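Local coordinates for protein similar to yteR (Bacilus subtilis) (Clostridium acetobutylicum, PDB 4WU0) that is probably a pectin-degrading glycoside hydrolase of family 105, acting as an unsaturated rhamnogalacturonan hydrolase like its Bacillus subtilis relative YteR, at residues 267-279 against 349-361. Sequence-based numbering, arbitrary orientation.
Sequences SSMIVYALLKGVR and GPFLLASYEYETL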
ATOM      1  N   SER A 267     -10.108   2.482   2.412  1.00 13.10           N
ATOM      2  CA  SER A 267     -10.458   3.357   3.524  1.00 13.71           C
ATOM      3  C   SER A 267      -9.419   3.285   4.632  1.00 11.94           C
ATOM      4  O   SER A 267      -9.037   4.307   5.186  1.00 13.30           O
ATOM      5  CB  SER A 267     -11.844   2.991   4.080  1.00 12.78           C
ATOM      6  OG  SER A 267     -12.861   3.290   3.136  1.00 13.83           O
ATOM      7  N   SER A 268      -8.956   2.083   4.961  1.00 10.67           N
ATOM      8  CA  SER A 268      -7.961   1.923   6.023  1.00 10.06           C
ATOM      9  C   SER A 268      -6.637   2.583   5.657  1.00 12.27           C
ATOM     10  O   SER A 268      -5.963   3.185   6.503  1.00 12.13           O
ATOM     11  CB  SER A 268      -7.739   0.439   6.334  1.00 13.07           C
ATOM     12  OG  SER A 268      -8.877  -0.155   6.955  1.00 12.62           O
ATOM     13  N   MET A 269      -6.251   2.428   4.397  1.00 11.60           N
ATOM     14  CA  MET A 269      -5.002   3.006   3.896  1.00 11.58           C
ATOM     15  C   MET A 269      -5.061   4.522   3.985  1.00 13.45           C
ATOM     16  O   MET A 269      -4.080   5.172   4.379  1.00 12.96           O
ATOM     17  CB  MET A 269      -4.784   2.610   2.452  1.00 10.81           C
ATOM     18  CG  MET A 269      -4.440   1.183   2.256  1.00 10.44           C
ATOM     19  SD  MET A 269      -4.157   0.819   0.519  1.00 13.08           S
ATOM     20  CE  MET A 269      -3.948  -0.943   0.645  1.00 13.57           C
ATOM     21  N   ILE A 270      -6.215   5.075   3.638  1.00 12.36           N
ATOM     22  CA  ILE A 270      -6.397   6.532   3.660  1.00 13.58           C
ATOM     23  C   ILE A 270      -6.334   7.028   5.099  1.00 13.01           C
ATOM     24  O   ILE A 270      -5.712   8.046   5.391  1.00 12.85           O
ATOM     25  CB  ILE A 270      -7.723   6.929   2.989  1.00 13.23           C
ATOM     26  CG1 ILE A 270      -7.641   6.590   1.504  1.00 12.91           C
ATOM     27  CG2 ILE A 270      -8.050   8.405   3.201  1.00 14.61           C
ATOM     28  CD1 ILE A 270      -8.957   6.569   0.769  1.00 13.02           C
ATOM     29  N   VAL A 271      -7.000   6.326   6.014  1.00 13.44           N
ATOM     30  CA  VAL A 271      -6.980   6.728   7.423  1.00 13.57           C
ATOM     31  C   VAL A 271      -5.568   6.659   7.999  1.00 12.89           C
ATOM     32  O   VAL A 271      -5.145   7.539   8.745  1.00 13.20           O
ATOM     33  CB  VAL A 271      -7.951   5.852   8.242  1.00 13.02           C
ATOM     34  CG1 VAL A 271      -7.782   6.098   9.756  1.00 13.29           C
ATOM     35  CG2 VAL A 271      -9.381   6.180   7.809  1.00 15.99           C
ATOM     36  N   TYR A 272      -4.829   5.621   7.654  1.00 12.75           N
ATOM     37  CA  TYR A 272      -3.435   5.495   8.068  1.00 11.57           C
ATOM     38  C   TYR A 272      -2.623   6.694   7.603  1.00 12.26           C
ATOM     39  O   TYR A 272      -1.875   7.272   8.378  1.00 13.13           O
ATOM     40  CB  TYR A 272      -2.852   4.219   7.480  1.00 13.19           C
ATOM     41  CG  TYR A 272      -1.342   4.121   7.549  1.00 12.58           C
ATOM     42  CD1 TYR A 272      -0.702   3.779   8.727  1.00 14.32           C
ATOM     43  CD2 TYR A 272      -0.565   4.389   6.439  1.00 16.05           C
ATOM     44  CE1 TYR A 272       0.681   3.671   8.785  1.00 15.61           C
ATOM     45  CE2 TYR A 272       0.810   4.277   6.483  1.00 14.95           C
ATOM     46  CZ  TYR A 272       1.425   3.910   7.647  1.00 15.05           C
ATOM     47  OH  TYR A 272       2.789   3.785   7.661  1.00 16.09           O
ATOM     48  N   ALA A 273      -2.739   7.031   6.326  1.00 13.60           N
ATOM     49  CA  ALA A 273      -1.993   8.167   5.787  1.00 12.19           C
ATOM     50  C   ALA A 273      -2.381   9.498   6.443  1.00 15.93           C
ATOM     51  O   ALA A 273      -1.518  10.354   6.671  1.00 17.68           O
ATOM     52  CB  ALA A 273      -2.154   8.232   4.276  1.00 15.41           C
ATOM     53  N   LEU A 274      -3.668   9.685   6.726  1.00 15.50           N
ATOM     54  CA  LEU A 274      -4.112  10.894   7.426  1.00 13.79           C
ATOM     55  C   LEU A 274      -3.461  10.975   8.786  1.00 14.23           C
ATOM     56  O   LEU A 274      -2.922  12.022   9.181  1.00 15.58           O
ATOM     57  CB  LEU A 274      -5.634  10.924   7.608  1.00 15.30           C
ATOM     58  CG  LEU A 274      -6.532  11.063   6.388  1.00 20.08           C
ATOM     59  CD1 LEU A 274      -8.004  10.910   6.796  1.00 21.66           C
ATOM     60  CD2 LEU A 274      -6.324  12.406   5.717  1.00 28.07           C
ATOM     61  N   LEU A 275      -3.536   9.880   9.531  1.00 15.87           N
ATOM     62  CA  LEU A 275      -3.032   9.850  10.893  1.00 16.41           C
ATOM     63  C   LEU A 275      -1.519  10.024  10.927  1.00 13.15           C
ATOM     64  O   LEU A 275      -0.985  10.820  11.695  1.00 15.34           O
ATOM     65  CB  LEU A 275      -3.426   8.556  11.603  1.00 15.03           C
ATOM     66  CG  LEU A 275      -4.911   8.481  12.017  1.00 15.35           C
ATOM     67  CD1 LEU A 275      -5.280   7.034  12.315  1.00 17.56           C
ATOM     68  CD2 LEU A 275      -5.231   9.386  13.196  1.00 18.56           C
ATOM     69  N   LYS A 276      -0.814   9.261  10.096  1.00 14.32           N
ATOM     70  CA  LYS A 276       0.643   9.357  10.063  1.00 15.21           C
ATOM     71  C   LYS A 276       1.103  10.715   9.547  1.00 15.09           C
ATOM     72  O   LYS A 276       2.070  11.290  10.049  1.00 14.76           O
ATOM     73  CB  LYS A 276       1.214   8.246   9.172  1.00 14.18           C
ATOM     74  CG  LYS A 276       2.719   8.263   9.084  1.00 14.59           C
ATOM     75  CD  LYS A 276       3.277   6.946   8.537  1.00 14.37           C
ATOM     76  CE  LYS A 276       4.784   6.949   8.472  1.00 18.32           C
ATOM     77  NZ  LYS A 276       5.305   5.594   8.218  1.00 19.64           N
ATOM     78  N   GLY A 277       0.387  11.238   8.553  1.00 15.31           N
ATOM     79  CA  GLY A 277       0.716  12.543   7.997  1.00 17.63           C
ATOM     80  C   GLY A 277       0.590  13.639   9.038  1.00 17.82           C
ATOM     81  O   GLY A 277       1.427  14.539   9.104  1.00 17.29           O
ATOM     82  N   VAL A 278      -0.437  13.565   9.880  1.00 16.77           N
ATOM     83  CA  VAL A 278      -0.567  14.532  10.966  1.00 15.37           C
ATOM     84  C   VAL A 278       0.557  14.358  11.991  1.00 20.99           C
ATOM     85  O   VAL A 278       1.153  15.347  12.454  1.00 19.58           O
ATOM     86  CB  VAL A 278      -1.955  14.416  11.667  1.00 15.24           C
ATOM     87  CG1 VAL A 278      -1.996  15.256  12.938  1.00 18.26           C
ATOM     88  CG2 VAL A 278      -3.078  14.820  10.710  1.00 17.28           C
ATOM     89  N   ARG A 279       0.844  13.107  12.355  1.00 14.87           N
ATOM     90  CA  ARG A 279       1.854  12.822  13.368  1.00 16.64           C
ATOM     91  C   ARG A 279       3.228  13.367  12.994  1.00 17.66           C
ATOM     92  O   ARG A 279       3.950  13.888  13.839  1.00 18.88           O
ATOM     93  CB  ARG A 279       1.958  11.313  13.626  1.00 17.83           C
ATOM     94  CG  ARG A 279       3.086  10.951  14.596  1.00 19.41           C
ATOM     95  CD  ARG A 279       3.041   9.482  15.049  1.00 24.50           C
ATOM     96  NE  ARG A 279       3.205   8.521  13.959  1.00 21.37           N
ATOM     97  CZ  ARG A 279       4.372   8.180  13.420  1.00 19.60           C
ATOM     98  NH1 ARG A 279       4.423   7.279  12.451  1.00 21.71           N
ATOM     99  NH2 ARG A 279       5.512   8.734  13.838  1.00 23.53           N
ATOM    100  N   GLY A 349      -3.666  -5.625   6.801  1.00 12.02           N
ATOM    101  CA  GLY A 349      -2.449  -4.869   7.057  1.00 12.26           C
ATOM    102  C   GLY A 349      -2.702  -3.394   7.277  1.00 12.28           C
ATOM    103  O   GLY A 349      -2.275  -2.827   8.278  1.00 12.54           O
ATOM    104  N   PRO A 350      -3.383  -2.743   6.321  1.00 12.09           N
ATOM    105  CA  PRO A 350      -3.689  -1.321   6.500  1.00 12.18           C
ATOM    106  C   PRO A 350      -4.531  -1.055   7.734  1.00 12.24           C
ATOM    107  O   PRO A 350      -4.343  -0.032   8.384  1.00 12.89           O
ATOM    108  CB  PRO A 350      -4.453  -0.971   5.213  1.00 13.66           C
ATOM    109  CG  PRO A 350      -3.847  -1.900   4.199  1.00 13.78           C
ATOM    110  CD  PRO A 350      -3.620  -3.185   4.929  1.00 13.07           C
ATOM    111  N   PHE A 351      -5.447  -1.954   8.068  1.00 12.40           N
ATOM    112  CA  PHE A 351      -6.232  -1.765   9.292  1.00 14.21           C
ATOM    113  C   PHE A 351      -5.348  -1.823  10.547  1.00 12.55           C
ATOM    114  O   PHE A 351      -5.482  -1.006  11.460  1.00 12.83           O
ATOM    115  CB  PHE A 351      -7.391  -2.758   9.404  1.00 13.03           C
ATOM    116  CG  PHE A 351      -8.194  -2.549  10.651  1.00 15.37           C
ATOM    117  CD1 PHE A 351      -9.125  -1.543  10.711  1.00 16.21           C
ATOM    118  CD2 PHE A 351      -7.947  -3.293  11.794  1.00 15.00           C
ATOM    119  CE1 PHE A 351      -9.838  -1.295  11.897  1.00 17.38           C
ATOM    120  CE2 PHE A 351      -8.665  -3.062  12.955  1.00 16.76           C
ATOM    121  CZ  PHE A 351      -9.613  -2.045  12.993  1.00 15.41           C
ATOM    122  N   LEU A 352      -4.422  -2.770  10.611  1.00 13.03           N
ATOM    123  CA  LEU A 352      -3.474  -2.815  11.713  1.00 12.96           C
ATOM    124  C   LEU A 352      -2.664  -1.536  11.812  1.00 13.23           C
ATOM    125  O   LEU A 352      -2.445  -1.010  12.905  1.00 13.60           O
ATOM    126  CB  LEU A 352      -2.494  -3.965  11.498  1.00 14.56           C
ATOM    127  CG  LEU A 352      -3.016  -5.380  11.705  1.00 15.88           C
ATOM    128  CD1 LEU A 352      -2.060  -6.389  11.070  1.00 17.26           C
ATOM    129  CD2 LEU A 352      -3.150  -5.629  13.203  1.00 14.34           C
ATOM    130  N   LEU A 353      -2.179  -1.059  10.660  1.00 13.14           N
ATOM    131  CA  LEU A 353      -1.352   0.144  10.625  1.00 13.49           C
ATOM    132  C   LEU A 353      -2.127   1.393  11.034  1.00 14.33           C
ATOM    133  O   LEU A 353      -1.616   2.228  11.791  1.00 14.09           O
ATOM    134  CB  LEU A 353      -0.720   0.330   9.230  1.00 13.43           C
ATOM    135  CG  LEU A 353       0.270  -0.772   8.855  1.00 13.46           C
ATOM    136  CD1 LEU A 353       0.631  -0.707   7.362  1.00 19.73           C
ATOM    137  CD2 LEU A 353       1.546  -0.654   9.687  1.00 16.15           C
ATOM    138  N   ALA A 354      -3.352   1.531  10.530  1.00 13.78           N
ATOM    139  CA  ALA A 354      -4.205   2.640  10.944  1.00 14.29           C
ATOM    140  C   ALA A 354      -4.467   2.581  12.436  1.00 13.83           C
ATOM    141  O   ALA A 354      -4.477   3.610  13.108  1.00 14.26           O
ATOM    142  CB  ALA A 354      -5.528   2.599  10.168  1.00 14.72           C
ATOM    143  N   SER A 355      -4.720   1.384  12.953  1.00 13.66           N
ATOM    144  CA  SER A 355      -4.995   1.223  14.378  1.00 13.99           C
ATOM    145  C   SER A 355      -3.799   1.658  15.213  1.00 14.48           C
ATOM    146  O   SER A 355      -3.949   2.349  16.214  1.00 14.93           O
ATOM    147  CB  SER A 355      -5.313  -0.235  14.694  1.00 14.51           C
ATOM    148  OG  SER A 355      -6.471  -0.657  14.004  1.00 14.85           O
ATOM    149  N   TYR A 356      -2.602   1.257  14.797  1.00 14.46           N
ATOM    150  CA  TYR A 356      -1.402   1.648  15.513  1.00 16.53           C
ATOM    151  C   TYR A 356      -1.293   3.175  15.543  1.00 15.39           C
ATOM    152  O   TYR A 356      -1.005   3.755  16.589  1.00 15.94           O
ATOM    153  CB  TYR A 356      -0.167   1.018  14.868  1.00 17.03           C
ATOM    154  CG  TYR A 356       1.140   1.519  15.433  1.00 17.10           C
ATOM    155  CD1 TYR A 356       1.640   1.013  16.617  1.00 19.99           C
ATOM    156  CD2 TYR A 356       1.855   2.517  14.788  1.00 23.49           C
ATOM    157  CE1 TYR A 356       2.833   1.483  17.153  1.00 21.99           C
ATOM    158  CE2 TYR A 356       3.051   3.002  15.322  1.00 31.78           C
ATOM    159  CZ  TYR A 356       3.529   2.470  16.497  1.00 30.69           C
ATOM    160  OH  TYR A 356       4.713   2.933  17.029  1.00 40.97           O
ATOM    161  N   GLU A 357      -1.531   3.825  14.408  1.00 15.18           N
ATOM    162  CA  GLU A 357      -1.395   5.290  14.358  1.00 15.65           C
ATOM    163  C   GLU A 357      -2.460   5.973  15.212  1.00 16.02           C
ATOM    164  O   GLU A 357      -2.194   6.973  15.858  1.00 16.54           O
ATOM    165  CB  GLU A 357      -1.497   5.815  12.931  1.00 15.43           C
ATOM    166  CG  GLU A 357      -0.296   5.489  12.047  1.00 15.44           C
ATOM    167  CD  GLU A 357       0.959   6.294  12.381  1.00 21.01           C
ATOM    168  OE1 GLU A 357       0.871   7.380  13.004  1.00 22.35           O
ATOM    169  OE2 GLU A 357       2.062   5.825  12.007  1.00 24.04           O
ATOM    170  N   TYR A 358      -3.679   5.449  15.169  1.00 16.39           N
ATOM    171  CA  TYR A 358      -4.767   6.000  15.970  1.00 15.82           C
ATOM    172  C   TYR A 358      -4.442   5.913  17.452  1.00 17.23           C
ATOM    173  O   TYR A 358      -4.593   6.880  18.197  1.00 18.86           O
ATOM    174  CB  TYR A 358      -6.056   5.233  15.697  1.00 16.47           C
ATOM    175  CG  TYR A 358      -7.221   5.700  16.530  1.00 15.73           C
ATOM    176  CD1 TYR A 358      -7.975   6.779  16.135  1.00 16.07           C
ATOM    177  CD2 TYR A 358      -7.569   5.042  17.699  1.00 18.92           C
ATOM    178  CE1 TYR A 358      -9.055   7.204  16.885  1.00 19.71           C
ATOM    179  CE2 TYR A 358      -8.638   5.463  18.458  1.00 19.43           C
ATOM    180  CZ  TYR A 358      -9.380   6.536  18.040  1.00 21.76           C
ATOM    181  OH  TYR A 358     -10.459   6.987  18.791  1.00 24.23           O
ATOM    182  N   GLU A 359      -3.985   4.743  17.869  1.00 16.16           N
ATOM    183  CA  GLU A 359      -3.648   4.521  19.261  1.00 17.06           C
ATOM    184  C   GLU A 359      -2.527   5.453  19.686  1.00 19.64           C
ATOM    185  O   GLU A 359      -2.531   5.982  20.790  1.00 19.96           O
ATOM    186  CB  GLU A 359      -3.251   3.062  19.462  1.00 18.04           C
ATOM    187  CG  GLU A 359      -4.430   2.105  19.279  1.00 17.42           C
ATOM    188  CD  GLU A 359      -4.018   0.709  18.869  1.00 17.23           C
ATOM    189  OE1 GLU A 359      -2.817   0.360  18.964  1.00 16.53           O
ATOM    190  OE2 GLU A 359      -4.901  -0.045  18.405  1.00 17.10           O
ATOM    191  N   THR A 360      -1.578   5.675  18.791  1.00 17.65           N
ATOM    192  CA  THR A 360      -0.427   6.510  19.108  1.00 21.27           C
ATOM    193  C   THR A 360      -0.892   7.950  19.309  1.00 24.59           C
ATOM    194  O   THR A 360      -0.404   8.648  20.197  1.00 24.38           O
ATOM    195  CB  THR A 360       0.630   6.441  17.999  1.00 20.19           C
ATOM    196  OG1 THR A 360       1.089   5.092  17.867  1.00 21.11           O
ATOM    197  CG2 THR A 360       1.809   7.348  18.306  1.00 27.74           C
ATOM    198  N   LEU A 361      -1.845   8.386  18.484  1.00 21.14           N
ATOM    199  CA  LEU A 361      -2.431   9.723  18.632  1.00 18.64           C
ATOM    200  C   LEU A 361      -3.192   9.854  19.953  1.00 24.59           C
ATOM    201  O   LEU A 361      -3.004  10.851  20.661  1.00 24.23           O
ATOM    202  CB  LEU A 361      -3.377  10.015  17.460  1.00 18.91           C
ATOM    203  CG  LEU A 361      -4.169  11.327  17.555  1.00 20.01           C
ATOM    204  CD1 LEU A 361      -3.239  12.557  17.573  1.00 24.02           C
ATOM    205  CD2 LEU A 361      -5.167  11.411  16.409  1.00 22.78           C
ATOM    206  OXT LEU A 361      -4.009   9.004  20.346  1.00 26.69           O
TER
HETATM  207  O   HOH W   1       4.215   4.133  10.634  1.00 37.23           O
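The guanidinium of Arg279 meets the carboxylate of Glu357 edge to edge, the two planes only 17° apart. The grip is side-on: NE of Arg279 bonds OE1 of Glu357 at 2.8 Å, nearly straight at 177°, while Arg279 NH1 takes OE2, each oxygen using its syn lone pair. This bidentate salt bridge fixes the rotation of both groups. The Tyr272 ring is met obliquely, its CD1 lying 3.5 Å from Leu353 CB and 3.8 Å from Glu357 CG; at the edge of the Phe351 ring sits Ser268 OG, itself hydrogen-bonded to Ala264 O one turn earlier, and Ser355 OG, bonded to Phe351 O, lies above one face, offset toward the rim. A bend at chi2 turns the Glu357 carboxylate toward Arg279, with CD beside Lys276 CB, and the side chain fits as a knob into the hole between Tyr272, Leu275, Lys276 and Arg279. A water accepts from Lys276 NZ and donates to Glu357 OE2, linking charges that do not touch; the same ammonium forms salt bridges with Asp211 and Glu214 of helix 199-215, and Asp211 also bonds Tyr272 OH. Beside the salt bridge, Leu275 CB packs on Glu357 CB at 3.6 Å, and the two methyls of Leu275 divide, CD1 against Tyr358 CB and CD2 against Leu361 CD2. Ala354 lets the backbones close to 4.1 Å between its CA and that of Tyr272. At the other end Met269 lies alongside Pro350, CG to CB 3.7 Å. The axes, 8.0 Å apart, cross at 28°: buried packing that joins the C-terminal helix to helix 264-279, consistent with the (alpha/alpha)6 barrel of six-hairpin glycosidases.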